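Local coordinates for proximal thread matrix protein 1 (Mytilus galloprovincialis, PDB 4CN9) that probably binds collagen as a matrix protein of the mussel byssus and carries zinc ions, one of them in a MIDAS motif, at residues 281-284 with 285-289; 313-317 with 318-322; 341-344 with 345-349. All coordinates share one frame; numbering follows the deposited sequence.

Contact 1: 281-284 with 285-289; sequences KDIV and DRFNK
Asp285 N donates to Lys281 O at 3.1 Å, an ordinary i+4 bond. Its CB and CG pass beside the carbonyl oxygens of Asp282 and Lys281, and the carboxylate forms a salt bridge with Lys322 of helix 318-327. One residue on, the pattern shortens. Arg286 N donates to Ile283 O at 3.0 Å, while its link to Asp282 O is long and weak. The Arg286 chain lays CG against Asp282 O at 3.3 Å, then bends at chi2 and chi3, taking the guanidinium to Glu431. Phe287 N repeats the i+3 step, bonding Val284 O at 3.1 Å. With CG opposite its own carbonyl carbon (chi1 -71°), its ring turns back alongside Ile283 and presents an edge to two carbonyl oxygens, Val284 O in the ring plane and Ile283 O 3.3 Å from CD1. CE1 of Phe287 meets CG2 of Ile283 at 4.1 Å, and Phe297 stacks edge-to-face with the same ring. This passage from i+4 to i+3 bonds is characteristic of a helix C-terminus; here the buried Phe287 packs beside it, and the chain goes on toward strand 295-302 of a von Willebrand factor A fold.

Contact 2: 313-317 with 318-322; sequences KDYSS and KADIK. With SO4 (sulfate ion), chain G.
Ser317 and Asp320 form the tight side of this helix start. The Ser317 hydroxyl oxygen stands between its own backbone N and carbonyl carbon (chi1 77°), a position from which it reaches forward over the first turn and accepts from Asp320 N at 3.0 Å, with an N-H...O angle of 155°. The carbonyl of the same serine takes the next amide, Ile321 N, at 2.9 Å, so one residue engages two of the amides that open the helix. Ile321 packs back on this turn: its CG1 lies 3.3 Å from Ser317 O and 3.7 Å from Tyr315 CB. The tyrosine ring passes slantwise by the Asp320 side chain, ring and carboxylate planes 50° apart, with CD1 3.5 Å from Asp320 CB. Asp320 O sits over the centre of one ring face and Asp314 CB near the rim of the other, while Phe310 adds an edge-to-face partner. Lys318, extended beyond CG, lies against Val284 and Asp285 of helix 272-285 and gives its amine to Phe287 O.

The other side is looser and wetter. A water accepts from Ser316 N at 2.9 Å and appears to donate to Asp320 OD2, though at 2.5 Å this leg is too short to be taken at face value; the helix start would probably steady the negative charge of that carboxylate. A glycerol, probably from the crystallisation liquor, takes Ala319 N. Farther back, a sulfate, probably of the same origin, binds Lys313 N through O2 at 3.0 Å and is shared with Lys308. The serine hydroxyl bonded to the third amide of the helix is a classical N-cap, which here begins helix 318-327 directly after the loop that follows the edge strand 306-310 of the von Willebrand factor A sheet.

Contact 3: 341-344 with 345-349; sequences GLEN and ARLEV
Gly341 O accepts from Ala345 N at 3.1 Å, the first of four consecutive i+4 bonds that carry this helix through the contact. Leu342 contributes by its backbone, its O bonded to Arg346 N and also approached by the methyl of Ala345, while its side chain packs on Leu386 of helix 379-388. Glu343 does more. Its O takes Leu347 N at 2.8 Å, and its side chain meets the next turn through CG, 3.6 Å from Leu347 CD1, with the carboxylate oxygen OE2 also beside that methyl, the two side chains passing at a slant. The other methyl of Leu347, CD2, rests over the rim of one face of the Arg346 guanidinium, whose salt bridge goes to Glu382; the Glu343 carboxylate makes a long, weak ion pair with Lys377.

Asn344 closes the walk. Its O accepts from Glu348 N at 2.8 Å. With CG opposite the backbone N (chi1 -169°), the amide is carried toward Glu348, placing OD1 3.8 Å from Glu348 CB. The amide and carboxylate planes stand 69° apart, and a water joins the two groups, accepting from Asn344 ND2 at 3.0 Å and donating to Glu348 OE1 at 3.2 Å. Replacing Asn344 by an alanine would probably leave that water without its amide donor, set the Glu348 carboxylate freer to turn, and thin the packing on Val300 and Ala306. Beyond it, a wider pi-type turn spans 345-349, where Val349 faces strands 295-302 and 306-310. One flank on the sheet and another on a neighbouring helix is the layered packing of the Rossmann-like von Willebrand factor A fold.

Overall arrangement
All three contacts belong to one von Willebrand factor A domain, away from the zinc sites. Contact 2 is a surface N-terminus, capped by a serine hydroxyl, with a water beside it; contact 1 is a C-terminus, partly buried and closed by an aromatic ring; contact 3 is the later part of helix 338-349, partly buried, with i+4 backbone bonds that run into a wider turn, and with Val349 and Asn344 against the sheet and Arg346 against helix 379-388. Contacts 1 and 2 touch because lysines of helix 318-327 reach the end of helix 272-285. Contact 3 touches neither, its nearest atoms lying about 7 Å from contact 2 and about 13 Å from contact 1.

Contact 1: 281-284 with 285-289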
loop_
_atom_site.group_PDB
_atom_site.type_symbol
_atom_site.label_atom_id
_atom_site.label_comp_id
_atom_site.label_asym_id
_atom_site.label_seq_id
_atom_site.Cartn_x
_atom_site.Cartn_y
_atom_site.Cartn_z
ATOM N N LYS A 281 9.580 -10.638 19.908
ATOM C CA LYS A 281 10.448 -9.917 20.836
ATOM C C LYS A 281 11.578 -9.170 20.114
ATOM O O LYS A 281 11.916 -8.050 20.489
ATOM C CB LYS A 281 11.013 -10.882 21.887
ATOM C CG LYS A 281 9.973 -11.313 22.893
ATOM C CD LYS A 281 10.256 -12.689 23.477
ATOM C CE LYS A 281 11.655 -12.784 24.002
ATOM N NZ LYS A 281 12.025 -14.145 24.470
ATOM N N ASP A 282 12.154 -9.781 19.078
ATOM C CA ASP A 282 13.197 -9.128 18.296
ATOM C C ASP A 282 12.670 -7.880 17.589
ATOM O O ASP A 282 13.360 -6.868 17.501
ATOM C CB ASP A 282 13.832 -10.089 17.285
ATOM C CG ASP A 282 14.717 -11.148 17.952
ATOM O OD1 ASP A 282 14.985 -11.021 19.159
ATOM O OD2 ASP A 282 15.139 -12.108 17.268
ATOM N N ILE A 283 11.427 -7.938 17.124
ATOM C CA ILE A 283 10.785 -6.783 16.508
ATOM C C ILE A 283 10.605 -5.658 17.509
ATOM O O ILE A 283 10.897 -4.492 17.219
ATOM C CB ILE A 283 9.432 -7.194 15.880
ATOM C CG1 ILE A 283 9.712 -8.083 14.669
ATOM C CG2 ILE A 283 8.599 -5.963 15.490
ATOM C CD1 ILE A 283 8.505 -8.750 14.120
ATOM N N VAL A 284 10.144 -5.998 18.707
ATOM C CA VAL A 284 9.984 -5.000 19.754
ATOM C C VAL A 284 11.300 -4.253 20.000
ATOM O O VAL A 284 11.320 -3.026 20.150
ATOM C CB VAL A 284 9.456 -5.640 21.057
ATOM C CG1 VAL A 284 9.571 -4.685 22.222
ATOM C CG2 VAL A 284 7.992 -6.083 20.866
ATOM N N ASP A 285 12.395 -5.004 20.048
ATOM C CA ASP A 285 13.712 -4.424 20.321
ATOM C C ASP A 285 14.188 -3.438 19.260
ATOM O O ASP A 285 15.093 -2.652 19.519
ATOM C CB ASP A 285 14.763 -5.530 20.490
ATOM C CG ASP A 285 14.773 -6.115 21.889
ATOM O OD1 ASP A 285 14.314 -5.430 22.841
ATOM O OD2 ASP A 285 15.258 -7.261 22.037
ATOM N N ARG A 286 13.592 -3.469 18.072
ATOM C CA ARG A 286 14.013 -2.582 17.001
ATOM C C ARG A 286 13.382 -1.202 17.092
ATOM O O ARG A 286 13.781 -0.291 16.366
ATOM C CB ARG A 286 13.729 -3.215 15.635
ATOM C CG ARG A 286 14.457 -4.527 15.439
ATOM C CD ARG A 286 15.927 -4.298 15.161
ATOM N NE ARG A 286 16.104 -3.661 13.865
ATOM C CZ ARG A 286 16.360 -4.310 12.737
ATOM N NH1 ARG A 286 16.499 -5.630 12.734
ATOM N NH2 ARG A 286 16.490 -3.633 11.611
ATOM N N PHE A 287 12.414 -1.023 17.985
ATOM C CA PHE A 287 11.841 0.312 18.179
ATOM C C PHE A 287 12.634 1.110 19.217
ATOM O O PHE A 287 13.153 0.559 20.190
ATOM C CB PHE A 287 10.350 0.231 18.522
ATOM C CG PHE A 287 9.498 -0.200 17.356
ATOM C CD1 PHE A 287 9.379 -1.533 17.036
ATOM C CD2 PHE A 287 8.872 0.736 16.550
ATOM C CE1 PHE A 287 8.633 -1.936 15.946
ATOM C CE2 PHE A 287 8.104 0.334 15.466
ATOM C CZ PHE A 287 7.988 -0.991 15.160
ATOM N N ASN A 288 12.727 2.413 18.990
ATOM C CA ASN A 288 13.600 3.274 19.776
ATOM C C ASN A 288 13.102 3.427 21.204
ATOM O O ASN A 288 13.893 3.427 22.144
ATOM C CB ASN A 288 13.709 4.651 19.124
ATOM C CG ASN A 288 14.614 5.588 19.902
ATOM O OD1 ASN A 288 15.799 5.316 20.062
ATOM N ND2 ASN A 288 14.050 6.685 20.410
ATOM N N LYS A 289 11.787 3.539 21.362
ATOM C CA LYS A 289 11.203 3.801 22.664
ATOM C C LYS A 289 9.777 3.294 22.719
ATOM O O LYS A 289 8.973 3.603 21.842
ATOM C CB LYS A 289 11.193 5.302 22.971
ATOM C CG LYS A 289 10.719 5.591 24.398
ATOM C CD LYS A 289 11.032 7.009 24.864
ATOM C CE LYS A 289 10.165 8.045 24.167
ATOM N NZ LYS A 289 10.667 9.436 24.394
#

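Contact 2: 313-317 with 318-322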
loop_
_atom_site.group_PDB
_atom_site.type_symbol
_atom_site.label_atom_id
_atom_site.label_comp_id
_atom_site.label_asym_id
_atom_site.label_seq_id
_atom_site.Cartn_x
_atom_site.Cartn_y
_atom_site.Cartn_z
ATOM N N LYS A 313 -2.042 -0.232 26.370
ATOM C CA LYS A 313 -1.736 0.595 27.542
ATOM C C LYS A 313 -1.244 -0.192 28.755
ATOM O O LYS A 313 -0.973 0.403 29.812
ATOM C CB LYS A 313 -2.967 1.410 27.926
ATOM C CG LYS A 313 -3.247 2.573 26.996
ATOM C CD LYS A 313 -2.226 3.686 27.199
ATOM C CE LYS A 313 -2.432 4.839 26.213
ATOM N NZ LYS A 313 -1.186 5.643 26.054
ATOM N N ASP A 314 -1.120 -1.515 28.617
ATOM C CA ASP A 314 -0.676 -2.358 29.736
ATOM C C ASP A 314 0.796 -2.135 30.114
ATOM O O ASP A 314 1.143 -2.126 31.298
ATOM C CB ASP A 314 -0.860 -3.845 29.425
ATOM C CG ASP A 314 -2.274 -4.342 29.710
ATOM O OD1 ASP A 314 -3.097 -3.589 30.272
ATOM O OD2 ASP A 314 -2.536 -5.517 29.409
ATOM N N TYR A 315 1.654 -1.993 29.108
ATOM C CA TYR A 315 3.085 -1.943 29.347
ATOM C C TYR A 315 3.767 -0.777 28.651
ATOM O O TYR A 315 3.392 -0.393 27.546
ATOM C CB TYR A 315 3.736 -3.228 28.882
ATOM C CG TYR A 315 3.164 -4.474 29.496
ATOM C CD1 TYR A 315 3.411 -4.794 30.828
ATOM C CD2 TYR A 315 2.396 -5.351 28.742
ATOM C CE1 TYR A 315 2.898 -5.950 31.396
ATOM C CE2 TYR A 315 1.873 -6.510 29.298
ATOM C CZ TYR A 315 2.124 -6.802 30.630
ATOM O OH TYR A 315 1.624 -7.950 31.189
ATOM N N SER A 316 4.778 -0.213 29.304
ATOM C CA SER A 316 5.555 0.851 28.681
ATOM C C SER A 316 7.030 0.493 28.461
ATOM O O SER A 316 7.700 1.161 27.685
ATOM C CB SER A 316 5.424 2.162 29.474
ATOM O OG SER A 316 5.805 1.983 30.823
ATOM N N SER A 317 7.539 -0.548 29.116
ATOM C CA SER A 317 8.943 -0.945 28.932
ATOM C C SER A 317 9.090 -2.139 27.994
ATOM O O SER A 317 8.228 -3.010 27.935
ATOM C CB SER A 317 9.624 -1.265 30.285
ATOM O OG SER A 317 9.244 -2.528 30.768
ATOM N N LYS A 318 10.216 -2.195 27.295
ATOM C CA LYS A 318 10.499 -3.281 26.384
ATOM C C LYS A 318 10.611 -4.573 27.154
ATOM O O LYS A 318 10.144 -5.617 26.712
ATOM C CB LYS A 318 11.812 -3.018 25.652
ATOM C CG LYS A 318 11.682 -2.080 24.483
ATOM C CD LYS A 318 13.009 -1.928 23.771
ATOM C CE LYS A 318 13.008 -0.697 22.893
ATOM N NZ LYS A 318 14.303 -0.541 22.216
ATOM N N ALA A 319 11.243 -4.505 28.321
ATOM C CA ALA A 319 11.397 -5.684 29.154
ATOM C C ALA A 319 10.033 -6.249 29.545
ATOM O O ALA A 319 9.826 -7.459 29.494
ATOM C CB ALA A 319 12.233 -5.371 30.392
ATOM N N ASP A 320 9.104 -5.379 29.930
ATOM C CA ASP A 320 7.753 -5.832 30.282
ATOM C C ASP A 320 7.018 -6.404 29.055
ATOM O O ASP A 320 6.355 -7.430 29.133
ATOM C CB ASP A 320 6.922 -4.687 30.862
ATOM C CG ASP A 320 7.339 -4.299 32.280
ATOM O OD1 ASP A 320 7.958 -5.131 32.982
ATOM O OD2 ASP A 320 7.040 -3.147 32.675
ATOM N N ILE A 321 7.121 -5.721 27.926
ATOM C CA ILE A 321 6.457 -6.194 26.715
ATOM C C ILE A 321 6.984 -7.570 26.312
ATOM O O ILE A 321 6.210 -8.496 26.072
ATOM C CB ILE A 321 6.608 -5.190 25.574
ATOM C CG1 ILE A 321 5.821 -3.936 25.913
ATOM C CG2 ILE A 321 6.121 -5.805 24.252
ATOM C CD1 ILE A 321 6.160 -2.749 25.068
ATOM N N LYS A 322 8.302 -7.722 26.278
ATOM C CA LYS A 322 8.888 -9.003 25.901
ATOM C C LYS A 322 8.558 -10.123 26.885
ATOM O O LYS A 322 8.291 -11.237 26.476
ATOM C CB LYS A 322 10.401 -8.858 25.730
ATOM C CG LYS A 322 10.748 -7.869 24.640
ATOM C CD LYS A 322 12.237 -7.837 24.322
ATOM C CE LYS A 322 13.078 -7.370 25.472
ATOM N NZ LYS A 322 14.518 -7.551 25.130
HETATM S S SO4 G . -6.215 -1.453 26.943
HETATM O O1 SO4 G . -6.622 -2.840 27.158
HETATM O O2 SO4 G . -4.748 -1.362 26.914
HETATM O O3 SO4 G . -6.708 -0.611 28.027
HETATM O O4 SO4 G . -6.798 -1.025 25.677
HETATM O O HOH W 1 5.565 -1.267 31.864
#

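Contact 3: 341-344 with 345-349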
loop_
_atom_site.group_PDB
_atom_site.type_symbol
_atom_site.label_atom_id
_atom_site.label_comp_id
_atom_site.label_asym_id
_atom_site.label_seq_id
_atom_site.Cartn_x
_atom_site.Cartn_y
_atom_site.Cartn_z
ATOM N N GLY A 341 -9.200 -13.248 15.371
ATOM C CA GLY A 341 -8.026 -12.476 15.772
ATOM C C GLY A 341 -8.081 -11.036 15.287
ATOM O O GLY A 341 -7.832 -10.097 16.039
ATOM N N LEU A 342 -8.400 -10.868 14.012
ATOM C CA LEU A 342 -8.516 -9.542 13.415
ATOM C C LEU A 342 -9.696 -8.748 14.000
ATOM O O LEU A 342 -9.555 -7.553 14.287
ATOM C CB LEU A 342 -8.656 -9.661 11.899
ATOM C CG LEU A 342 -7.402 -10.128 11.148
ATOM C CD1 LEU A 342 -7.728 -10.460 9.721
ATOM C CD2 LEU A 342 -6.282 -9.083 11.214
ATOM N N GLU A 343 -10.852 -9.402 14.163
ATOM C CA GLU A 343 -12.010 -8.773 14.818
ATOM C C GLU A 343 -11.651 -8.274 16.223
ATOM O O GLU A 343 -11.978 -7.150 16.614
ATOM C CB GLU A 343 -13.197 -9.750 14.909
ATOM C CG GLU A 343 -14.416 -9.176 15.651
ATOM C CD GLU A 343 -15.236 -10.236 16.420
ATOM O OE1 GLU A 343 -14.681 -11.260 16.902
ATOM O OE2 GLU A 343 -16.455 -10.037 16.552
ATOM N N ASN A 344 -10.981 -9.124 16.989
ATOM C CA ASN A 344 -10.585 -8.777 18.333
ATOM C C ASN A 344 -9.653 -7.545 18.340
ATOM O O ASN A 344 -9.817 -6.639 19.163
ATOM C CB ASN A 344 -9.927 -9.986 19.014
ATOM C CG ASN A 344 -9.727 -9.784 20.502
ATOM O OD1 ASN A 344 -8.880 -8.992 20.929
ATOM N ND2 ASN A 344 -10.473 -10.523 21.299
ATOM N N ALA A 345 -8.704 -7.495 17.413
ATOM C CA ALA A 345 -7.805 -6.347 17.343
ATOM C C ALA A 345 -8.651 -5.109 17.063
ATOM O O ALA A 345 -8.441 -4.054 17.655
ATOM C CB ALA A 345 -6.769 -6.543 16.254
ATOM N N ARG A 346 -9.628 -5.258 16.176
ATOM C CA ARG A 346 -10.454 -4.127 15.761
ATOM C C ARG A 346 -11.345 -3.603 16.895
ATOM O O ARG A 346 -11.458 -2.388 17.099
ATOM C CB ARG A 346 -11.297 -4.501 14.556
ATOM C CG ARG A 346 -12.157 -3.354 14.024
ATOM C CD ARG A 346 -12.843 -3.726 12.717
ATOM N NE ARG A 346 -13.777 -4.841 12.867
ATOM C CZ ARG A 346 -15.055 -4.719 13.218
ATOM N NH1 ARG A 346 -15.577 -3.519 13.463
ATOM N NH2 ARG A 346 -15.812 -5.801 13.325
ATOM N N LEU A 347 -11.956 -4.519 17.637
ATOM C CA LEU A 347 -12.926 -4.143 18.646
ATOM C C LEU A 347 -12.315 -3.900 20.022
ATOM O O LEU A 347 -12.846 -3.108 20.803
ATOM C CB LEU A 347 -14.025 -5.211 18.740
ATOM C CG LEU A 347 -14.845 -5.414 17.467
ATOM C CD1 LEU A 347 -15.888 -6.522 17.671
ATOM C CD2 LEU A 347 -15.532 -4.112 17.024
ATOM N N GLU A 348 -11.201 -4.558 20.326
ATOM C CA GLU A 348 -10.644 -4.512 21.679
ATOM C C GLU A 348 -9.257 -3.886 21.840
ATOM O O GLU A 348 -8.855 -3.594 22.955
ATOM C CB GLU A 348 -10.606 -5.919 22.261
ATOM C CG GLU A 348 -11.972 -6.507 22.420
ATOM C CD GLU A 348 -12.097 -7.338 23.660
ATOM O OE1 GLU A 348 -11.104 -7.984 24.032
ATOM O OE2 GLU A 348 -13.195 -7.342 24.263
ATOM N N VAL A 349 -8.520 -3.708 20.750
ATOM C CA VAL A 349 -7.171 -3.147 20.833
ATOM C C VAL A 349 -7.117 -1.695 20.351
ATOM O O VAL A 349 -6.671 -0.823 21.077
ATOM C CB VAL A 349 -6.140 -3.993 20.056
ATOM C CG1 VAL A 349 -4.755 -3.287 19.997
ATOM C CG2 VAL A 349 -5.990 -5.372 20.695
HETATM O O HOH W 2 -10.496 -11.140 24.221
#